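Lysozyme C (Equus asinus, PDB 5XUW) hydrolyses the beta-1,4 linkages between N-acetylmuramic acid and N-acetylglucosamine in bacterial peptidoglycan, and binds one calcium ion per molecule. Local coordinates at residues L8-K13 against L25-V29; C30-E35 against K109-C115; Y54-L59 against C80-L84. Residue numbers count along the deposited sequence, not the author numbering.

Contact 1 (L8-K13 against L25-V29); sequences LAHKLK and LANWV
Leu25, Val29 and Leu12 carry most of the buried surface where two helices of the chain cross. Residues 8-13 belong to helix 5-14 and residues 25-29 form the first turn and more of helix 25-36; both backbones keep regular alpha-helical angles, the two short axes pass 9.7 Å apart, and their N-to-C directions make an angle of 120°. The backbones come nearest at Ala9 and Val29, whose CA atoms lie 6.1 Å apart. Leu25, with chi1 t and chi2 p, reaches across to the backbone of the other helix: its CD1 lies 3.6 Å from Leu12 CB and 3.7 Å from Lys13 N, while its CD2 stands 3.5 Å from Ala9 O. That oxygen already accepts the helical bond from Lys13 N (2.9 Å), so the methyl meets a satisfied carbonyl. The pair belongs to the alpha domain of the C-type lysozyme fold, where helix 5-14 packs on the long helix that carries Glu35, the predicted catalytic acid, farther along. Val29 (chi1 t) sets its CG2 3.6 Å from Ala9 CA and 4.0 Å from Leu12 CD1; a methyl on Ala9 is small enough to permit this approach, its CB lying 3.9 Å from the same CG2. Leu12, chi1 m and chi2 t, points inward, and its CD1 rests 3.9 Å from Trp28 CB. The Trp28 indole then leads away to Ala95 and Val99 of helix 89-100, whose Ile92 also touches Leu12. Leu8 CD2 lies 4.4 Å from Val29 CG1, a looser contact.

Contact 2 (C30-E35 against K109-C115); sequences CMAEYE and KAWVKHC
The Cys30-Cys115 disulfide, SG to SG 2.1 Å with chi3 -90°, lies at the apolar centre of this crossing in the alpha domain of the C-type lysozyme fold, tying helix 25-36 to segment 109-115. The short axes pass 8.0 Å apart at 103°, and the CA atoms of Met31 and Trp111 come within 4.6 Å. Met31 (chi1 t) lays CB 3.8 Å from Trp111 CD1; the indole NE1 bonds to Asn27. Beyond the disulfide, Tyr34 (chi1 m) sets CD2 3.6 Å from Cys115 SG, an oblique sulfur-aromatic contact, and receives His114 CB over its face, 3.6 Å from the ring centroid. The two rings are near parallel but slid apart. Small Ala110 lets the helices close up, its CB 3.9 Å from Tyr34 CB. At the polar edge stands Glu35, the predicted catalytic acid: chi1 and chi2, both m, bring its carboxyl group to the backbone of helix 109-114, where Ala110 N donates to Glu35 OE2 at 2.9 Å.

Contact 3 (Y54-L59 against C80-L84); sequences YGLFQL and CSKLL. With CA (calcium ion), chain C.
A beta hairpin turn of the lysozyme beta domain fits against the short 3-10 turn that leads into the calcium loop. Tyr54 and Leu59 are paired by backbone bonds, Tyr54 N to Leu59 O and Leu59 N to Tyr54 O, both 2.9 Å; between them Gly55 to Gln58 make a type I turn, and Gln58 and Leu59, both facing Tyr54, form a G1 beta bulge. Residues 80-82 are 3-10, with Leu83 N bonded to Cys80 O at 3.0 Å. The largest bump is the Tyr54 ring (chi1 m, chi2 86°), whose flat face lets Cys80 CB approach to 3.3 Å from the centroid in a CH-pi contact, while Leu84 CD1 meets its edge, 3.7 Å from Tyr54 CD2. Cys80 is fixed by its disulfide to Cys65, and Tyr54 OH bonds to Asp67. Leu83 (chi1 m, chi2 t) is the answering bump, entering the hollow between Tyr54 and Leu59: its CB is 4.1 Å from Tyr54 CB, and its CD1 3.8 Å from Leu59 CD1. Next to this pair the backbones touch: Gly55 CA, at phi 86°, makes a CA-H...O contact of 3.1 Å with Leu83 O, where a beta carbon would collide with that oxygen. A water bridges the two segments, accepting from Leu56 N (2.9 Å) and lying 2.8 Å from Leu83 O. One carbonyl of 80-84, that of Lys82, turns to the metal, in a site completed by Asp85, Asn87, Asp90, Asp91 and two waters; Lys82 O binds the calcium ion at 2.3 Å.

Contacts 1 and 2 use successive parts of helix 25-36 and meet where Asn27 OD1 receives Trp111 NE1 (2.9 Å). Contact 1 is buried and held by apolar side chains, with no hydrogen bond across it; contact 2 is only partly buried, and adds a covalent bond, a CH-pi contact and the Glu35 carboxyl group, near the predicted catalytic Asp53. Contact 3, also buried, joins loop and turn instead of helices, relying on an aromatic face and a bridging water, with calcium bound at the 80-84 side. In sequence it falls between the two segments of contact 2. Its hairpin turn packs on both helical contacts: Phe57 CD1 lies 3.5 Å from Met31 CE, and Leu56 CD2 3.7 Å from Leu8 CD1, so apolar side chains join the two domains.

Contact 1 (L8-K13 against L25-V29)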
# COMPACT_ATOMS: atom_id res chain seq x y z
N LEU A 8 3.60 -10.27 -6.08
CA LEU A 8 3.40 -8.84 -5.87
C LEU A 8 4.57 -8.04 -6.42
O LEU A 8 4.37 -7.04 -7.11
CB LEU A 8 3.15 -8.51 -4.40
CG LEU A 8 2.84 -7.03 -4.12
CD1 LEU A 8 1.62 -6.56 -4.90
CD2 LEU A 8 2.65 -6.78 -2.63
N ALA A 9 5.79 -8.50 -6.16
CA ALA A 9 7.00 -7.81 -6.66
C ALA A 9 6.96 -7.62 -8.18
O ALA A 9 7.20 -6.53 -8.70
CB ALA A 9 8.24 -8.59 -6.25
N HIS A 10 6.60 -8.67 -8.90
CA HIS A 10 6.52 -8.60 -10.36
C HIS A 10 5.38 -7.72 -10.88
O HIS A 10 5.57 -6.99 -11.86
CB HIS A 10 6.52 -10.00 -10.95
CG HIS A 10 7.89 -10.60 -10.97
ND1 HIS A 10 8.78 -10.34 -11.98
CD2 HIS A 10 8.55 -11.33 -10.06
CE1 HIS A 10 9.92 -10.94 -11.72
NE2 HIS A 10 9.81 -11.56 -10.56
N LYS A 11 4.23 -7.78 -10.23
CA LYS A 11 3.11 -6.88 -10.53
C LYS A 11 3.52 -5.41 -10.35
O LYS A 11 3.35 -4.59 -11.25
CB LYS A 11 1.92 -7.23 -9.64
CG LYS A 11 0.70 -6.34 -9.78
CD LYS A 11 0.18 -6.23 -11.20
CE LYS A 11 -1.11 -5.42 -11.25
NZ LYS A 11 -1.62 -5.23 -12.64
N LEU A 12 4.06 -5.10 -9.18
CA LEU A 12 4.51 -3.73 -8.89
C LEU A 12 5.61 -3.28 -9.84
O LEU A 12 5.60 -2.13 -10.29
CB LEU A 12 4.95 -3.61 -7.43
CG LEU A 12 3.89 -3.86 -6.35
CD1 LEU A 12 4.44 -3.47 -4.99
CD2 LEU A 12 2.57 -3.16 -6.60
N LYS A 13 6.53 -4.18 -10.18
CA LYS A 13 7.56 -3.87 -11.18
C LYS A 13 6.94 -3.48 -12.52
O LYS A 13 7.37 -2.51 -13.16
CB LYS A 13 8.52 -5.05 -11.38
CG LYS A 13 9.65 -4.76 -12.38
CD LYS A 13 10.72 -5.83 -12.38
CE LYS A 13 11.70 -5.64 -13.54
NZ LYS A 13 12.33 -4.29 -13.54
N LEU A 25 11.58 -1.34 -5.09
CA LEU A 25 10.54 -2.35 -5.15
C LEU A 25 10.44 -3.15 -3.84
O LEU A 25 9.35 -3.42 -3.36
CB LEU A 25 10.82 -3.28 -6.32
CG LEU A 25 9.77 -4.29 -6.72
CD1 LEU A 25 8.49 -3.58 -7.15
CD2 LEU A 25 10.33 -5.14 -7.85
N ALA A 26 11.58 -3.51 -3.24
CA ALA A 26 11.55 -4.26 -1.97
C ALA A 26 10.82 -3.48 -0.88
O ALA A 26 10.03 -4.05 -0.13
CB ALA A 26 12.95 -4.62 -1.52
N ASN A 27 11.07 -2.18 -0.81
CA ASN A 27 10.35 -1.33 0.14
C ASN A 27 8.84 -1.32 -0.07
O ASN A 27 8.07 -1.41 0.89
CB ASN A 27 10.93 0.09 0.16
CG ASN A 27 12.02 0.23 1.18
OD1 ASN A 27 11.76 0.18 2.38
ND2 ASN A 27 13.26 0.38 0.72
N TRP A 28 8.42 -1.21 -1.32
CA TRP A 28 6.99 -1.25 -1.67
C TRP A 28 6.33 -2.59 -1.30
O TRP A 28 5.22 -2.62 -0.75
CB TRP A 28 6.83 -1.01 -3.17
CG TRP A 28 7.00 0.43 -3.55
CD1 TRP A 28 8.03 1.00 -4.22
CD2 TRP A 28 6.08 1.47 -3.25
NE1 TRP A 28 7.81 2.35 -4.36
CE2 TRP A 28 6.62 2.66 -3.77
CE3 TRP A 28 4.85 1.52 -2.59
CZ2 TRP A 28 5.95 3.89 -3.67
CZ3 TRP A 28 4.20 2.73 -2.48
CH2 TRP A 28 4.74 3.89 -3.02
N VAL A 29 7.02 -3.69 -1.62
CA VAL A 29 6.51 -5.02 -1.29
C VAL A 29 6.48 -5.21 0.23
O VAL A 29 5.51 -5.75 0.78
CB VAL A 29 7.31 -6.14 -1.99
CG1 VAL A 29 6.82 -7.52 -1.58
CG2 VAL A 29 7.19 -6.00 -3.51

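Contact 2 (C30-E35 against K109-C115)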
# COMPACT_ATOMS: atom_id res chain seq x y z
N CYS A 30 7.52 -4.74 0.90
CA CYS A 30 7.59 -4.81 2.37
C CYS A 30 6.42 -4.08 3.02
O CYS A 30 5.77 -4.60 3.94
CB CYS A 30 8.94 -4.29 2.88
SG CYS A 30 9.29 -4.70 4.60
N MET A 31 6.12 -2.88 2.54
CA MET A 31 4.99 -2.12 3.09
C MET A 31 3.72 -2.96 2.96
O MET A 31 2.96 -3.07 3.91
CB MET A 31 4.86 -0.76 2.40
CG MET A 31 3.65 0.08 2.80
SD MET A 31 2.18 -0.21 1.79
CE MET A 31 2.68 0.59 0.26
N ALA A 32 3.51 -3.59 1.80
CA ALA A 32 2.31 -4.40 1.63
C ALA A 32 2.27 -5.60 2.58
O ALA A 32 1.22 -5.92 3.14
CB ALA A 32 2.18 -4.86 0.19
N GLU A 33 3.42 -6.26 2.79
CA GLU A 33 3.45 -7.43 3.68
C GLU A 33 3.01 -7.04 5.08
O GLU A 33 2.19 -7.73 5.69
CB GLU A 33 4.84 -8.08 3.76
CG GLU A 33 4.78 -9.41 4.52
CD GLU A 33 6.06 -10.22 4.52
OE1 GLU A 33 7.05 -9.87 3.85
OE2 GLU A 33 6.06 -11.25 5.23
N TYR A 34 3.56 -5.95 5.60
CA TYR A 34 3.29 -5.59 6.99
C TYR A 34 1.99 -4.80 7.19
O TYR A 34 1.42 -4.85 8.28
CB TYR A 34 4.53 -4.94 7.62
CG TYR A 34 5.63 -5.98 7.73
CD1 TYR A 34 5.67 -6.87 8.80
CD2 TYR A 34 6.59 -6.13 6.73
CE1 TYR A 34 6.63 -7.86 8.89
CE2 TYR A 34 7.54 -7.12 6.80
CZ TYR A 34 7.57 -7.98 7.90
OH TYR A 34 8.52 -8.97 7.98
N GLU A 35 1.49 -4.13 6.15
CA GLU A 35 0.20 -3.44 6.23
C GLU A 35 -0.98 -4.40 6.14
O GLU A 35 -1.93 -4.27 6.92
CB GLU A 35 0.09 -2.36 5.15
CG GLU A 35 0.94 -1.12 5.42
CD GLU A 35 0.48 -0.29 6.61
OE1 GLU A 35 -0.68 -0.45 7.05
OE2 GLU A 35 1.29 0.52 7.10
N LYS A 109 2.28 3.23 8.69
CA LYS A 109 2.86 2.96 10.01
C LYS A 109 3.50 1.57 10.12
O LYS A 109 4.51 1.41 10.81
CB LYS A 109 1.81 3.14 11.10
CG LYS A 109 1.29 4.57 11.20
CD LYS A 109 0.76 4.87 12.60
CE LYS A 109 -0.11 6.12 12.62
NZ LYS A 109 -0.69 6.35 13.98
N ALA A 110 2.94 0.58 9.44
CA ALA A 110 3.52 -0.77 9.47
C ALA A 110 4.86 -0.82 8.71
O ALA A 110 5.77 -1.54 9.12
CB ALA A 110 2.54 -1.81 8.95
N TRP A 111 4.98 -0.04 7.63
CA TRP A 111 6.26 0.12 6.95
C TRP A 111 7.29 0.76 7.89
O TRP A 111 8.43 0.29 8.00
CB TRP A 111 6.11 0.94 5.66
CG TRP A 111 7.42 1.16 4.96
CD1 TRP A 111 8.06 0.30 4.11
CD2 TRP A 111 8.26 2.29 5.10
NE1 TRP A 111 9.27 0.85 3.71
CE2 TRP A 111 9.41 2.07 4.30
CE3 TRP A 111 8.15 3.49 5.82
CZ2 TRP A 111 10.44 3.01 4.20
CZ3 TRP A 111 9.18 4.41 5.73
CH2 TRP A 111 10.30 4.17 4.91
N VAL A 112 6.88 1.81 8.59
CA VAL A 112 7.79 2.45 9.56
C VAL A 112 8.28 1.44 10.60
O VAL A 112 9.47 1.38 10.90
CB VAL A 112 7.12 3.64 10.28
CG1 VAL A 112 8.00 4.16 11.41
CG2 VAL A 112 6.80 4.75 9.28
N LYS A 113 7.36 0.66 11.15
CA LYS A 113 7.67 -0.25 12.25
C LYS A 113 8.55 -1.42 11.84
O LYS A 113 9.43 -1.82 12.60
CB LYS A 113 6.38 -0.76 12.89
CG LYS A 113 6.58 -1.70 14.08
CD LYS A 113 5.28 -1.99 14.80
CE LYS A 113 5.52 -2.76 16.09
NZ LYS A 113 4.25 -3.24 16.71
N HIS A 114 8.31 -1.98 10.66
CA HIS A 114 8.92 -3.24 10.24
C HIS A 114 9.94 -3.17 9.10
O HIS A 114 10.79 -4.06 9.01
CB HIS A 114 7.81 -4.23 9.85
CG HIS A 114 6.92 -4.59 11.00
ND1 HIS A 114 5.63 -4.10 11.13
CD2 HIS A 114 7.13 -5.37 12.08
CE1 HIS A 114 5.09 -4.57 12.23
NE2 HIS A 114 5.97 -5.36 12.83
N CYS A 115 9.85 -2.16 8.24
CA CYS A 115 10.66 -2.10 7.01
C CYS A 115 11.66 -0.95 6.97
O CYS A 115 12.76 -1.11 6.45
CB CYS A 115 9.75 -1.95 5.79
SG CYS A 115 8.42 -3.17 5.66

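Contact 3 (Y54-L59 against C80-L84)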
# COMPACT_ATOMS: atom_id res chain seq x y z
N TYR A 54 -8.19 0.44 4.04
CA TYR A 54 -8.69 -0.51 3.05
C TYR A 54 -7.59 -1.09 2.19
O TYR A 54 -6.80 -0.36 1.61
CB TYR A 54 -9.64 0.20 2.10
CG TYR A 54 -11.00 0.52 2.65
CD1 TYR A 54 -11.23 1.69 3.38
CD2 TYR A 54 -12.09 -0.32 2.38
CE1 TYR A 54 -12.50 2.00 3.86
CE2 TYR A 54 -13.36 -0.02 2.86
CZ TYR A 54 -13.56 1.14 3.59
OH TYR A 54 -14.83 1.43 4.05
N GLY A 55 -7.60 -2.42 2.09
CA GLY A 55 -6.90 -3.11 1.03
C GLY A 55 -5.44 -3.41 1.28
O GLY A 55 -4.95 -3.28 2.41
N LEU A 56 -4.77 -3.80 0.21
CA LEU A 56 -3.36 -4.22 0.22
C LEU A 56 -2.42 -3.18 0.82
O LEU A 56 -1.46 -3.54 1.52
CB LEU A 56 -2.92 -4.53 -1.22
CG LEU A 56 -1.54 -5.13 -1.47
CD1 LEU A 56 -1.45 -6.53 -0.89
CD2 LEU A 56 -1.27 -5.18 -2.96
N PHE A 57 -2.69 -1.91 0.52
CA PHE A 57 -1.89 -0.80 1.03
C PHE A 57 -2.58 -0.01 2.15
O PHE A 57 -2.10 1.06 2.52
CB PHE A 57 -1.53 0.16 -0.10
CG PHE A 57 -0.88 -0.50 -1.29
CD1 PHE A 57 0.19 -1.38 -1.13
CD2 PHE A 57 -1.31 -0.20 -2.58
CE1 PHE A 57 0.79 -1.98 -2.23
CE2 PHE A 57 -0.69 -0.78 -3.68
CZ PHE A 57 0.36 -1.67 -3.51
N GLN A 58 -3.67 -0.54 2.70
CA GLN A 58 -4.35 0.03 3.85
C GLN A 58 -4.55 1.54 3.71
O GLN A 58 -4.14 2.33 4.56
CB GLN A 58 -3.59 -0.35 5.13
CG GLN A 58 -3.73 -1.81 5.49
CD GLN A 58 -5.13 -2.15 5.98
OE1 GLN A 58 -5.45 -1.93 7.15
NE2 GLN A 58 -5.97 -2.67 5.09
N LEU A 59 -5.24 1.90 2.63
CA LEU A 59 -5.49 3.30 2.29
C LEU A 59 -6.70 3.80 3.06
O LEU A 59 -7.75 3.15 3.09
CB LEU A 59 -5.68 3.44 0.79
CG LEU A 59 -4.49 2.96 -0.04
CD1 LEU A 59 -4.89 2.76 -1.49
CD2 LEU A 59 -3.31 3.92 0.09
N CYS A 80 -13.86 3.53 -1.64
CA CYS A 80 -12.99 2.64 -0.86
C CYS A 80 -13.19 1.16 -1.20
O CYS A 80 -12.24 0.38 -1.11
CB CYS A 80 -13.16 2.86 0.64
SG CYS A 80 -12.67 4.48 1.28
N SER A 81 -14.40 0.79 -1.61
CA SER A 81 -14.70 -0.59 -2.03
C SER A 81 -13.84 -1.09 -3.19
O SER A 81 -13.57 -2.30 -3.29
CB SER A 81 -16.18 -0.73 -2.39
OG SER A 81 -16.55 0.20 -3.40
N LYS A 82 -13.38 -0.18 -4.05
CA LYS A 82 -12.52 -0.52 -5.18
C LYS A 82 -11.09 -0.86 -4.76
O LYS A 82 -10.27 -1.27 -5.59
CB LYS A 82 -12.51 0.60 -6.20
CG LYS A 82 -13.91 0.90 -6.74
CD LYS A 82 -13.99 2.25 -7.42
CE LYS A 82 -13.40 2.20 -8.81
NZ LYS A 82 -14.31 1.53 -9.78
N LEU A 83 -10.78 -0.68 -3.47
CA LEU A 83 -9.51 -1.11 -2.90
C LEU A 83 -9.64 -2.47 -2.20
O LEU A 83 -8.74 -2.86 -1.47
CB LEU A 83 -9.02 -0.04 -1.92
CG LEU A 83 -8.96 1.38 -2.49
CD1 LEU A 83 -8.65 2.39 -1.40
CD2 LEU A 83 -7.95 1.45 -3.63
N LEU A 84 -10.76 -3.17 -2.40
CA LEU A 84 -10.97 -4.49 -1.81
C LEU A 84 -11.14 -5.59 -2.85
O LEU A 84 -11.32 -6.74 -2.47
CB LEU A 84 -12.17 -4.45 -0.87
CG LEU A 84 -12.07 -3.55 0.37
CD1 LEU A 84 -13.39 -3.56 1.13
CD2 LEU A 84 -10.93 -3.96 1.28
CA CA C . -8.53 -2.40 -6.59
O HOH W 1 -6.31 -4.17 -2.16
O HOH W 2 -7.98 -3.89 -4.78
O HOH W 3 -9.65 -2.27 -8.66